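Local coordinates for 3-oxoacyl-(acyl-carrier protein) synthase II (Thermus thermophilus, PDB 1J3N) that probably catalyses the condensation step of fatty acid elongation, adding two carbons to an acyl chain carried on acyl-carrier protein, and works as a homodimer, at residues R3-G8 against Y252-G257; I77-A82 against A233-L238; T104-M109 against G187-I192; G276-M281 against V313-R318; M328-K333 against P361-L366. All coordinates share one frame; numbering follows the deposited sequence.

In the fold
Strand 232-240 ties the first three contacts together: in interaction 2 it is packed under helix 70-86, and in the sheet it lies between strand 4-13 of interaction 1 and strand 182-189 of interaction 3. All five contacts are largely buried, but interaction 4 sits furthest from the chain centre and alone includes an exposed residue, Arg318. Chemistry follows place. Helix against sheet (interaction 2) and helix against helix (interaction 4) meet through alanines and apolar branches, whereas interaction 1 is strand pairing with a salt bridge, and the loops of interactions 3 and 5 are held by side chains bonded to backbone. Interactions 4 and 5 are neighbours, their nearest atoms about 4 Å apart.

Interaction 1: residues R3-G8 against Y252-G257; sequences RVVVTG and YAELVG
Antiparallel pairing of strands 4-13 and 253-262 within the large mixed sheet brings Val5 opposite Glu254 as a non-hydrogen-bonded pair, their CA atoms 4.2 Å apart. The backbone bonds flank this pair: Leu255 N gives to Val4 O at 3.0 Å, and Val6 N to Ala253 O at 3.1 Å. Farther along, Tyr252 N bonds to Val6 O, while the edge of the Tyr252 ring approaches Val6 and Gly8; its hydroxyl reaches on to Asp85. On the face carrying Val5 and Glu254, CG1 of Val5 lies 3.7 Å from CG of Glu254. CG of Glu254 is anti to the backbone N (chi1 -163°) and the chain runs on extended, which carries the carboxylate past Val4 O to Arg3. Arg3 NH1 makes a salt bridge of 2.7 Å to Glu254 OE1, whose hydrogen bond is weak, bent to 146°. OE1 lies in the guanidinium plane at its edge, but the planes of the two charged groups stand 80° apart. The other oxygen, OE2, takes a water that also accepts from Val4 N, at 3.1 Å, and donates to Leu255 O. Tyr241 adds a cation-pi contact to Arg3. With the water on OE2 and a crossed guanidinium on OE1, the carboxylate of Glu254 is gripped at both oxygens, so charge pair and water continue the link beyond the last backbone bond between the segments, Leu255 N to Val4 O.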
# COMPACT_ATOMS: atom_id res chain seq x y z
N ARG A 3 -14.11 20.38 -2.69
CA ARG A 3 -13.36 20.24 -3.92
C ARG A 3 -11.90 20.03 -3.51
O ARG A 3 -11.48 20.46 -2.43
CB ARG A 3 -13.51 21.49 -4.79
CG ARG A 3 -14.91 21.68 -5.36
CD ARG A 3 -14.88 22.42 -6.69
NE ARG A 3 -14.49 23.82 -6.56
CZ ARG A 3 -13.67 24.44 -7.40
NH1 ARG A 3 -13.15 23.79 -8.44
NH2 ARG A 3 -13.38 25.72 -7.22
N VAL A 4 -11.15 19.36 -4.35
CA VAL A 4 -9.75 19.10 -4.08
C VAL A 4 -8.98 19.56 -5.31
O VAL A 4 -9.26 19.13 -6.43
CB VAL A 4 -9.50 17.59 -3.83
CG1 VAL A 4 -8.00 17.34 -3.66
CG2 VAL A 4 -10.27 17.13 -2.60
N VAL A 5 -8.03 20.46 -5.09
CA VAL A 5 -7.23 20.99 -6.18
C VAL A 5 -5.74 20.75 -6.01
O VAL A 5 -5.23 20.62 -4.89
CB VAL A 5 -7.47 22.51 -6.35
CG1 VAL A 5 -8.92 22.78 -6.74
CG2 VAL A 5 -7.10 23.24 -5.07
N VAL A 6 -5.05 20.70 -7.14
CA VAL A 6 -3.60 20.48 -7.21
C VAL A 6 -2.93 21.86 -7.17
O VAL A 6 -3.17 22.69 -8.04
CB VAL A 6 -3.22 19.77 -8.54
CG1 VAL A 6 -1.72 19.55 -8.63
CG2 VAL A 6 -3.96 18.44 -8.64
N THR A 7 -2.08 22.09 -6.17
CA THR A 7 -1.41 23.37 -6.02
C THR A 7 0.11 23.28 -6.01
O THR A 7 0.80 24.29 -5.88
CB THR A 7 -1.84 24.06 -4.71
OG1 THR A 7 -1.45 23.24 -3.60
CG2 THR A 7 -3.36 24.25 -4.69
N GLY A 8 0.64 22.07 -6.12
CA GLY A 8 2.08 21.89 -6.12
C GLY A 8 2.49 20.69 -6.94
O GLY A 8 1.88 19.63 -6.84
N TYR A 252 -3.41 24.62 -10.33
CA TYR A 252 -3.10 24.05 -11.63
C TYR A 252 -4.32 23.42 -12.28
O TYR A 252 -4.49 23.48 -13.50
CB TYR A 252 -2.01 23.00 -11.49
CG TYR A 252 -0.65 23.56 -11.20
CD1 TYR A 252 0.04 24.29 -12.18
CD2 TYR A 252 -0.01 23.32 -9.99
CE1 TYR A 252 1.34 24.74 -11.95
CE2 TYR A 252 1.28 23.78 -9.75
CZ TYR A 252 1.95 24.48 -10.73
OH TYR A 252 3.24 24.89 -10.52
N ALA A 253 -5.15 22.80 -11.45
CA ALA A 253 -6.36 22.13 -11.92
C ALA A 253 -7.10 21.52 -10.73
O ALA A 253 -6.65 21.61 -9.59
CB ALA A 253 -6.00 21.03 -12.91
N GLU A 254 -8.22 20.89 -11.02
CA GLU A 254 -8.99 20.25 -9.96
C GLU A 254 -9.02 18.74 -10.20
O GLU A 254 -9.19 18.29 -11.32
CB GLU A 254 -10.42 20.78 -9.95
CG GLU A 254 -11.16 20.47 -8.65
CD GLU A 254 -12.66 20.60 -8.77
OE1 GLU A 254 -13.14 21.35 -9.64
OE2 GLU A 254 -13.38 19.95 -7.97
N LEU A 255 -8.81 17.97 -9.13
CA LEU A 255 -8.88 16.51 -9.23
C LEU A 255 -10.35 16.20 -8.96
O LEU A 255 -10.80 16.23 -7.82
CB LEU A 255 -7.99 15.84 -8.17
CG LEU A 255 -8.05 14.32 -8.06
CD1 LEU A 255 -7.89 13.68 -9.42
CD2 LEU A 255 -6.97 13.84 -7.10
N VAL A 256 -11.08 15.90 -10.03
CA VAL A 256 -12.52 15.64 -9.93
C VAL A 256 -12.97 14.17 -9.92
O VAL A 256 -14.04 13.84 -9.41
CB VAL A 256 -13.25 16.35 -11.08
CG1 VAL A 256 -12.98 17.85 -11.01
CG2 VAL A 256 -12.77 15.82 -12.41
N GLY A 257 -12.17 13.28 -10.49
CA GLY A 257 -12.58 11.89 -10.52
C GLY A 257 -11.52 10.86 -10.21
O GLY A 257 -10.34 11.04 -10.52
O HOH W 1 -12.59 17.91 -6.62

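Interaction 2: residues I77-A82 against A233-L238; sequences IAAQLA and AGVLVL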
# COMPACT_ATOMS: atom_id res chain seq x y z
N ILE A 77 13.01 14.36 -2.22
CA ILE A 77 13.37 15.41 -3.17
C ILE A 77 12.12 15.93 -3.89
O ILE A 77 11.93 17.14 -4.02
CB ILE A 77 14.39 14.89 -4.21
CG1 ILE A 77 15.72 14.60 -3.52
CG2 ILE A 77 14.56 15.92 -5.34
CD1 ILE A 77 16.74 13.88 -4.42
N ALA A 78 11.26 15.01 -4.33
CA ALA A 78 10.04 15.41 -5.03
C ALA A 78 9.10 16.17 -4.10
O ALA A 78 8.47 17.14 -4.50
CB ALA A 78 9.33 14.18 -5.60
N ALA A 79 9.01 15.72 -2.85
CA ALA A 79 8.16 16.39 -1.87
C ALA A 79 8.65 17.81 -1.62
O ALA A 79 7.84 18.73 -1.51
CB ALA A 79 8.12 15.59 -0.56
N GLN A 80 9.97 18.00 -1.52
CA GLN A 80 10.52 19.34 -1.30
C GLN A 80 10.18 20.21 -2.51
O GLN A 80 9.69 21.34 -2.36
CB GLN A 80 12.04 19.28 -1.11
CG GLN A 80 12.65 20.63 -0.70
CD GLN A 80 14.14 20.54 -0.37
OE1 GLN A 80 14.61 19.54 0.17
NE2 GLN A 80 14.87 21.61 -0.68
N LEU A 81 10.44 19.69 -3.70
CA LEU A 81 10.13 20.42 -4.93
C LEU A 81 8.64 20.75 -4.98
O LEU A 81 8.24 21.84 -5.41
CB LEU A 81 10.51 19.58 -6.16
CG LEU A 81 11.98 19.22 -6.39
CD1 LEU A 81 12.11 18.34 -7.62
CD2 LEU A 81 12.81 20.48 -6.56
N ALA A 82 7.81 19.82 -4.52
CA ALA A 82 6.36 20.02 -4.52
C ALA A 82 5.95 21.17 -3.59
O ALA A 82 5.20 22.07 -3.98
CB ALA A 82 5.66 18.74 -4.09
N ALA A 233 10.33 10.14 -9.27
CA ALA A 233 9.25 10.29 -8.31
C ALA A 233 8.36 11.46 -8.68
O ALA A 233 8.79 12.43 -9.30
CB ALA A 233 9.81 10.50 -6.91
N GLY A 234 7.10 11.36 -8.27
CA GLY A 234 6.16 12.43 -8.52
C GLY A 234 5.38 12.63 -7.25
O GLY A 234 4.75 11.70 -6.76
N VAL A 235 5.46 13.84 -6.70
CA VAL A 235 4.73 14.18 -5.48
C VAL A 235 3.94 15.45 -5.76
O VAL A 235 4.49 16.47 -6.18
CB VAL A 235 5.69 14.41 -4.28
CG1 VAL A 235 4.89 14.86 -3.06
CG2 VAL A 235 6.43 13.13 -3.96
N LEU A 236 2.63 15.36 -5.58
CA LEU A 236 1.78 16.51 -5.83
C LEU A 236 1.18 16.99 -4.53
O LEU A 236 0.97 16.21 -3.60
CB LEU A 236 0.66 16.15 -6.81
CG LEU A 236 1.05 15.70 -8.23
CD1 LEU A 236 1.64 14.28 -8.21
CD2 LEU A 236 -0.18 15.73 -9.12
N VAL A 237 0.92 18.29 -4.45
CA VAL A 237 0.29 18.86 -3.27
C VAL A 237 -1.21 18.89 -3.55
O VAL A 237 -1.65 19.61 -4.43
CB VAL A 237 0.78 20.32 -3.01
CG1 VAL A 237 0.00 20.93 -1.85
CG2 VAL A 237 2.27 20.33 -2.70
N LEU A 238 -1.99 18.09 -2.83
CA LEU A 238 -3.44 18.09 -3.02
C LEU A 238 -3.95 18.96 -1.88
O LEU A 238 -3.43 18.90 -0.77
CB LEU A 238 -4.03 16.68 -2.94
CG LEU A 238 -3.57 15.68 -4.00
CD1 LEU A 238 -4.56 14.51 -3.99
CD2 LEU A 238 -3.53 16.32 -5.38
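Ala78, the first residue of 77-82 to touch the strand, sends its methyl straight at Val235. CB of Ala78 and CG2 of Val235 are 3.5 Å apart, tighter than usual for two carbons, and CB of Ala78 also meets CB of Ala233 at 3.9 Å. One residue on, Ala79 presents less of its side chain than of its backbone: its CA lies 3.8 Å from CG1 of Val235. The valine therefore splits its two branches between neighbouring helix residues. CG1 is anti to its own backbone N (chi1 176°) and reaches towards Ala79 and Ala82, and CG2, beside that N, turns back to Ala78. Helix and strand run in broadly the same direction here, their short axes 34° apart and 7.1 Å at closest approach, a separation that small residues on the helix face make possible. This is the helix-on-sheet layering of the thiolase-type fold: helix 70-86 covers one face of the sheet, whereas Leu236 and Leu238 point to the opposite face, where helix 163-176 packs on them. Ala82 follows one turn after Ala78, its N bonded to Ala78 O. CB of Ala82 sits 3.3 Å from Val235 O and 4.0 Å from CG2 of Val237. That same CG2 of Val237 is 3.6 Å from Ala82 O, and beyond the helix Val237 is also covered by Leu88 and by Leu182 and Leu184 of the neighbouring strand.

Interaction 3: residues T104-M109 against G187-I192; sequences TGIGGM and GTEAAI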
# COMPACT_ATOMS: atom_id res chain seq x y z
N THR A 104 4.98 3.21 -3.66
CA THR A 104 6.11 2.69 -4.42
C THR A 104 5.70 1.28 -4.84
O THR A 104 4.83 0.68 -4.23
CB THR A 104 7.39 2.63 -3.56
OG1 THR A 104 8.48 2.15 -4.35
CG2 THR A 104 7.18 1.71 -2.36
N GLY A 105 6.31 0.75 -5.89
CA GLY A 105 5.95 -0.59 -6.32
C GLY A 105 6.84 -1.67 -5.73
O GLY A 105 6.36 -2.75 -5.37
N ILE A 106 8.13 -1.36 -5.61
CA ILE A 106 9.13 -2.31 -5.11
C ILE A 106 9.81 -1.89 -3.80
O ILE A 106 10.20 -2.74 -2.99
CB ILE A 106 10.22 -2.53 -6.19
CG1 ILE A 106 9.61 -3.21 -7.41
CG2 ILE A 106 11.38 -3.35 -5.63
CD1 ILE A 106 10.62 -3.55 -8.49
N GLY A 107 9.98 -0.59 -3.59
CA GLY A 107 10.63 -0.12 -2.38
C GLY A 107 12.14 -0.09 -2.50
O GLY A 107 12.67 0.23 -3.56
N GLY A 108 12.84 -0.44 -1.42
CA GLY A 108 14.30 -0.40 -1.42
C GLY A 108 15.04 -1.48 -2.18
O GLY A 108 15.72 -2.31 -1.58
N MET A 109 14.93 -1.45 -3.50
CA MET A 109 15.59 -2.42 -4.36
C MET A 109 17.12 -2.51 -4.16
O MET A 109 17.67 -3.60 -4.06
CB MET A 109 15.28 -2.09 -5.83
CG MET A 109 15.58 -3.21 -6.82
SD MET A 109 14.62 -4.72 -6.52
CE MET A 109 15.95 -5.92 -6.50
N GLY A 187 4.14 8.97 -6.10
CA GLY A 187 4.84 7.71 -6.12
C GLY A 187 6.32 7.85 -6.38
O GLY A 187 6.78 8.84 -6.97
N THR A 188 7.09 6.87 -5.93
CA THR A 188 8.52 6.87 -6.14
C THR A 188 8.98 5.46 -6.49
O THR A 188 8.39 4.48 -6.04
CB THR A 188 9.27 7.33 -4.87
OG1 THR A 188 10.69 7.29 -5.12
CG2 THR A 188 8.95 6.43 -3.70
N GLU A 189 10.02 5.37 -7.32
CA GLU A 189 10.57 4.08 -7.70
C GLU A 189 12.05 4.24 -8.00
O GLU A 189 12.44 5.20 -8.65
CB GLU A 189 9.87 3.52 -8.93
CG GLU A 189 9.96 2.02 -9.02
CD GLU A 189 9.07 1.34 -8.00
OE1 GLU A 189 7.84 1.34 -8.22
OE2 GLU A 189 9.59 0.82 -6.98
N ALA A 190 12.85 3.30 -7.51
CA ALA A 190 14.30 3.31 -7.72
C ALA A 190 14.73 1.86 -7.95
O ALA A 190 15.46 1.29 -7.14
CB ALA A 190 15.00 3.89 -6.50
N ALA A 191 14.27 1.28 -9.05
CA ALA A 191 14.58 -0.11 -9.36
C ALA A 191 15.54 -0.36 -10.53
O ALA A 191 15.55 -1.45 -11.12
CB ALA A 191 13.28 -0.87 -9.58
N ILE A 192 16.34 0.64 -10.88
CA ILE A 192 17.31 0.44 -11.95
C ILE A 192 18.49 -0.26 -11.28
O ILE A 192 19.47 0.38 -10.88
CB ILE A 192 17.75 1.77 -12.59
CG1 ILE A 192 16.54 2.43 -13.28
CG2 ILE A 192 18.87 1.53 -13.60
CD1 ILE A 192 16.87 3.70 -14.06
O HOH W 2 11.81 1.31 -5.92
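Glu189 places its carboxylate against the backbone of Gly105 and Ile106 and takes one backbone N-H on each oxygen. OE1 of Glu189 accepts from Gly105 N at 2.8 Å and OE2 from Ile106 N at 3.0 Å, both on the syn side, the first bent to 139° at its hydrogen. CG of Glu189 is anti to the backbone N, and the chain then folds at the next bond (chi2 73°), which swings the carboxylate over to the loop. Beside it, the Thr104 hydroxyl, OG1, donates to Thr188 O at 2.9 Å, and accepts from Gly107 N at 3.2 Å in an ST motif. A water completes this shell: it donates to Glu189 OE2 and Gly107 O and accepts from Ala190 N. Apolar contacts follow along the chain, with CD1 of Ile106 3.9 Å from CB of Ala191 and CG of Met109 4.3 Å from the same CB of Ala191. Farther out, Gly341 N gives a further bond to Glu189 OE1, and Met135 and Trp112 of the second subunit pack on Ile106 and Met109, so the loop lies beside the dimer interface. An alanine in place of Glu189 would probably leave the N-H groups of Gly105, Ile106 and Gly341 without their acceptor and the loop free to shift. Three backbone N-H groups and a water would probably stabilise the carboxylate and partly offset its negative charge, which probably helps hold the link between strand 98-103 and helix 109-122 against 187-192.

Interaction 4: residues G276-M281 against V313-R318; sequences GAALAM and VLAIKR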
# COMPACT_ATOMS: atom_id res chain seq x y z
N GLY A 276 -11.03 -4.50 -18.07
CA GLY A 276 -10.81 -3.88 -16.76
C GLY A 276 -10.57 -2.38 -16.88
O GLY A 276 -11.11 -1.58 -16.13
N ALA A 277 -9.74 -2.01 -17.85
CA ALA A 277 -9.41 -0.61 -18.08
C ALA A 277 -10.67 0.18 -18.46
O ALA A 277 -10.86 1.30 -18.02
CB ALA A 277 -8.37 -0.49 -19.19
N ALA A 278 -11.52 -0.42 -19.28
CA ALA A 278 -12.76 0.23 -19.70
C ALA A 278 -13.60 0.51 -18.46
O ALA A 278 -14.19 1.58 -18.31
CB ALA A 278 -13.53 -0.66 -20.68
N LEU A 279 -13.66 -0.47 -17.56
CA LEU A 279 -14.43 -0.34 -16.34
C LEU A 279 -13.88 0.78 -15.44
O LEU A 279 -14.65 1.56 -14.89
CB LEU A 279 -14.42 -1.67 -15.59
CG LEU A 279 -15.13 -1.79 -14.24
CD1 LEU A 279 -16.55 -1.26 -14.35
CD2 LEU A 279 -15.14 -3.26 -13.82
N ALA A 280 -12.56 0.84 -15.30
CA ALA A 280 -11.94 1.87 -14.46
C ALA A 280 -12.14 3.27 -15.04
O ALA A 280 -12.37 4.22 -14.30
CB ALA A 280 -10.45 1.57 -14.29
N MET A 281 -12.04 3.42 -16.36
CA MET A 281 -12.25 4.73 -16.96
C MET A 281 -13.71 5.14 -16.78
O MET A 281 -14.01 6.29 -16.44
CB MET A 281 -11.90 4.74 -18.46
CG MET A 281 -10.41 4.72 -18.79
SD MET A 281 -10.10 4.89 -20.55
CE MET A 281 -10.33 3.22 -21.11
N VAL A 313 -6.39 0.93 -26.11
CA VAL A 313 -7.12 1.54 -27.22
C VAL A 313 -8.52 0.93 -27.36
O VAL A 313 -9.50 1.65 -27.51
CB VAL A 313 -6.34 1.38 -28.55
CG1 VAL A 313 -7.17 1.90 -29.71
CG2 VAL A 313 -5.01 2.13 -28.46
N LEU A 314 -8.60 -0.40 -27.31
CA LEU A 314 -9.89 -1.07 -27.42
C LEU A 314 -10.81 -0.63 -26.28
O LEU A 314 -12.02 -0.50 -26.46
CB LEU A 314 -9.72 -2.59 -27.35
CG LEU A 314 -9.08 -3.27 -28.58
CD1 LEU A 314 -8.89 -4.74 -28.30
CD2 LEU A 314 -9.96 -3.06 -29.80
N ALA A 315 -10.22 -0.39 -25.11
CA ALA A 315 -10.98 0.04 -23.94
C ALA A 315 -11.44 1.49 -24.11
O ALA A 315 -12.53 1.87 -23.65
CB ALA A 315 -10.12 -0.08 -22.68
N ILE A 316 -10.61 2.30 -24.76
CA ILE A 316 -10.96 3.69 -24.99
C ILE A 316 -12.10 3.76 -26.00
O ILE A 316 -13.10 4.44 -25.76
CB ILE A 316 -9.74 4.50 -25.50
CG1 ILE A 316 -8.80 4.80 -24.32
CG2 ILE A 316 -10.19 5.78 -26.18
CD1 ILE A 316 -7.57 5.57 -24.70
N LYS A 317 -11.96 3.05 -27.11
CA LYS A 317 -12.99 3.03 -28.14
C LYS A 317 -14.30 2.51 -27.56
O LYS A 317 -15.38 2.91 -27.99
CB LYS A 317 -12.57 2.15 -29.32
CG LYS A 317 -11.39 2.68 -30.12
CD LYS A 317 -10.96 1.68 -31.18
CE LYS A 317 -9.79 2.21 -32.00
NZ LYS A 317 -9.31 1.21 -33.01
N ARG A 318 -14.21 1.62 -26.58
CA ARG A 318 -15.40 1.06 -25.97
C ARG A 318 -16.13 2.06 -25.08
O ARG A 318 -17.37 2.13 -25.11
CB ARG A 318 -15.05 -0.19 -25.16
CG ARG A 318 -16.27 -0.91 -24.61
CD ARG A 318 -15.92 -2.22 -23.91
NE ARG A 318 -15.18 -3.15 -24.76
CZ ARG A 318 -13.86 -3.18 -24.85
NH1 ARG A 318 -13.12 -2.34 -24.14
NH2 ARG A 318 -13.26 -4.06 -25.65
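The helices carrying Ala278 and Ala315 cross at -45° with their short axes 8.3 Å apart at closest approach, and the CA atoms of those two residues come within 4.6 Å. Ala315 is the centre of the contact. Its methyl faces helix 275-288, where CB of Ala315 meets CB of Ala277 at 3.9 Å and CB of Ala278 at 4.0 Å; CB of Ala315 also sits 3.7 Å from Ala278 N, so it rests on the helix backbone itself. On one flank Met281 runs out extended and then bends at its sulfur (chi3 -82°), which curls the terminal methyl back over Ala315. CE of Met281 touches Ala315 CB at 3.7 Å and Ala315 O at 3.6 Å, and lies against CG1 of Ile316. On another flank the guanidinium of Arg318 comes obliquely to the Ala278 methyl, NH1 of Arg318 3.9 Å from CB of Ala278, while NH2 makes a weak bond to Glu273 O. Met281 and Ala277 also lie on strand 388-394, and Ala280 on strands 253-262 and 399-406, so helix 275-288 covers the sheet as well as its neighbour. Leu279 meets Thr151 of the second subunit. With methyls and a thioether in the seam, the two segments meet through apolar contact, the Arg318 guanidinium at one flank and no hydrogen bond linking them, and alanines at the crossing are what let the backbones come so near.

Interaction 5: residues M328-K333 against P361-L366; sequences MVSSTK and PPTINL
Ser330, on strand 328-330, and Ser331 after it are bound by hydrogen bonds to the loop that runs through Pro361 and Thr363. The Ser330 hydroxyl, OG, donates to Pro361 O at 2.7 Å. It comes from above the carbonyl plane, 47° out of it, and its torsion (chi1 83°), with OG between the backbone N and the carbonyl carbon, aims it at that oxygen. Next to it Ser331 N gives a bond of 2.9 Å to Thr363 OG1. That hydroxyl is also bonded to Phe377 O, so it links Ser331 to a third piece of chain. Water adds a bridge, donating to Ser330 OG and to Pro362 O, the latter at 3.2 Å; Ser330 OG is further bonded to Tyr297 OH. A valine in place of Thr363 would probably leave Ser331 N and Phe377 O without their shared mate and let the loop shift from the strand. Packing is lighter. CG of Pro361 lies 3.6 Å from Ser330 OG, and CG2 of Thr363 is 4.3 Å from CB of Ser331. The proline ring also rests on Ala354 of helix 343-357. The touching parts, 329-331 and 361-363, run 76° apart, and they meet where strand 328-330, parallel to strand 297-299, leads on towards helix 333-336, in the C-terminal half of this thiolase-type fold.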
# COMPACT_ATOMS: atom_id res chain seq x y z
N MET A 328 -7.63 13.14 -27.91
CA MET A 328 -6.20 13.30 -28.14
C MET A 328 -5.60 12.41 -27.07
O MET A 328 -5.94 12.52 -25.90
CB MET A 328 -5.74 14.74 -27.93
CG MET A 328 -6.10 15.68 -29.07
SD MET A 328 -5.38 17.32 -28.83
CE MET A 328 -6.53 17.98 -27.60
N VAL A 329 -4.71 11.50 -27.48
CA VAL A 329 -4.09 10.59 -26.54
C VAL A 329 -2.58 10.63 -26.71
O VAL A 329 -2.08 10.57 -27.84
CB VAL A 329 -4.59 9.13 -26.77
CG1 VAL A 329 -4.12 8.22 -25.64
CG2 VAL A 329 -6.12 9.10 -26.87
N SER A 330 -1.85 10.75 -25.61
CA SER A 330 -0.39 10.74 -25.72
C SER A 330 0.21 9.98 -24.55
O SER A 330 -0.36 9.93 -23.45
CB SER A 330 0.17 12.18 -25.78
OG SER A 330 0.31 12.77 -24.51
N SER A 331 1.35 9.35 -24.79
CA SER A 331 2.02 8.59 -23.76
C SER A 331 3.31 9.25 -23.33
O SER A 331 4.24 9.40 -24.12
CB SER A 331 2.31 7.17 -24.24
OG SER A 331 3.06 6.46 -23.27
N THR A 332 3.36 9.63 -22.06
CA THR A 332 4.54 10.26 -21.48
C THR A 332 5.68 9.24 -21.54
O THR A 332 6.84 9.60 -21.75
CB THR A 332 4.28 10.64 -20.00
OG1 THR A 332 3.14 11.51 -19.92
CG2 THR A 332 5.50 11.34 -19.39
N LYS A 333 5.33 7.97 -21.37
CA LYS A 333 6.31 6.89 -21.37
C LYS A 333 7.17 6.82 -22.62
O LYS A 333 8.21 6.16 -22.63
CB LYS A 333 5.61 5.55 -21.15
CG LYS A 333 4.92 5.43 -19.79
CD LYS A 333 4.53 3.98 -19.48
CE LYS A 333 3.97 3.84 -18.06
NZ LYS A 333 2.69 4.57 -17.86
N PRO A 361 1.09 17.24 -24.46
CA PRO A 361 2.40 16.63 -24.67
C PRO A 361 2.30 15.56 -25.75
O PRO A 361 1.27 14.89 -25.88
CB PRO A 361 2.74 16.07 -23.29
CG PRO A 361 1.40 15.74 -22.72
CD PRO A 361 0.58 16.94 -23.11
N PRO A 362 3.37 15.37 -26.54
CA PRO A 362 3.41 14.39 -27.63
C PRO A 362 3.81 12.97 -27.25
O PRO A 362 4.33 12.71 -26.16
CB PRO A 362 4.44 14.98 -28.57
CG PRO A 362 5.48 15.43 -27.57
CD PRO A 362 4.63 16.13 -26.50
N THR A 363 3.57 12.05 -28.18
CA THR A 363 3.96 10.67 -28.01
C THR A 363 5.07 10.59 -29.04
O THR A 363 4.80 10.50 -30.24
CB THR A 363 2.84 9.68 -28.42
OG1 THR A 363 1.68 9.89 -27.61
CG2 THR A 363 3.31 8.25 -28.25
N ILE A 364 6.32 10.66 -28.60
CA ILE A 364 7.43 10.60 -29.55
C ILE A 364 7.65 9.18 -30.09
O ILE A 364 7.02 8.23 -29.63
CB ILE A 364 8.76 11.11 -28.93
CG1 ILE A 364 9.24 10.16 -27.83
CG2 ILE A 364 8.56 12.52 -28.36
CD1 ILE A 364 10.65 10.49 -27.33
N ASN A 365 8.52 9.07 -31.08
CA ASN A 365 8.86 7.79 -31.70
C ASN A 365 7.71 7.14 -32.47
O ASN A 365 7.79 5.97 -32.85
CB ASN A 365 9.39 6.80 -30.66
CG ASN A 365 10.71 7.24 -30.04
OD1 ASN A 365 11.53 7.90 -30.68
ND2 ASN A 365 10.94 6.84 -28.79
N LEU A 366 6.64 7.90 -32.69
CA LEU A 366 5.48 7.40 -33.42
C LEU A 366 5.80 7.42 -34.92
O LEU A 366 5.06 8.01 -35.72
CB LEU A 366 4.28 8.29 -33.12
CG LEU A 366 2.88 7.75 -33.38
CD1 LEU A 366 2.53 6.70 -32.34
CD2 LEU A 366 1.89 8.88 -33.34
O HOH W 3 2.62 13.01 -23.49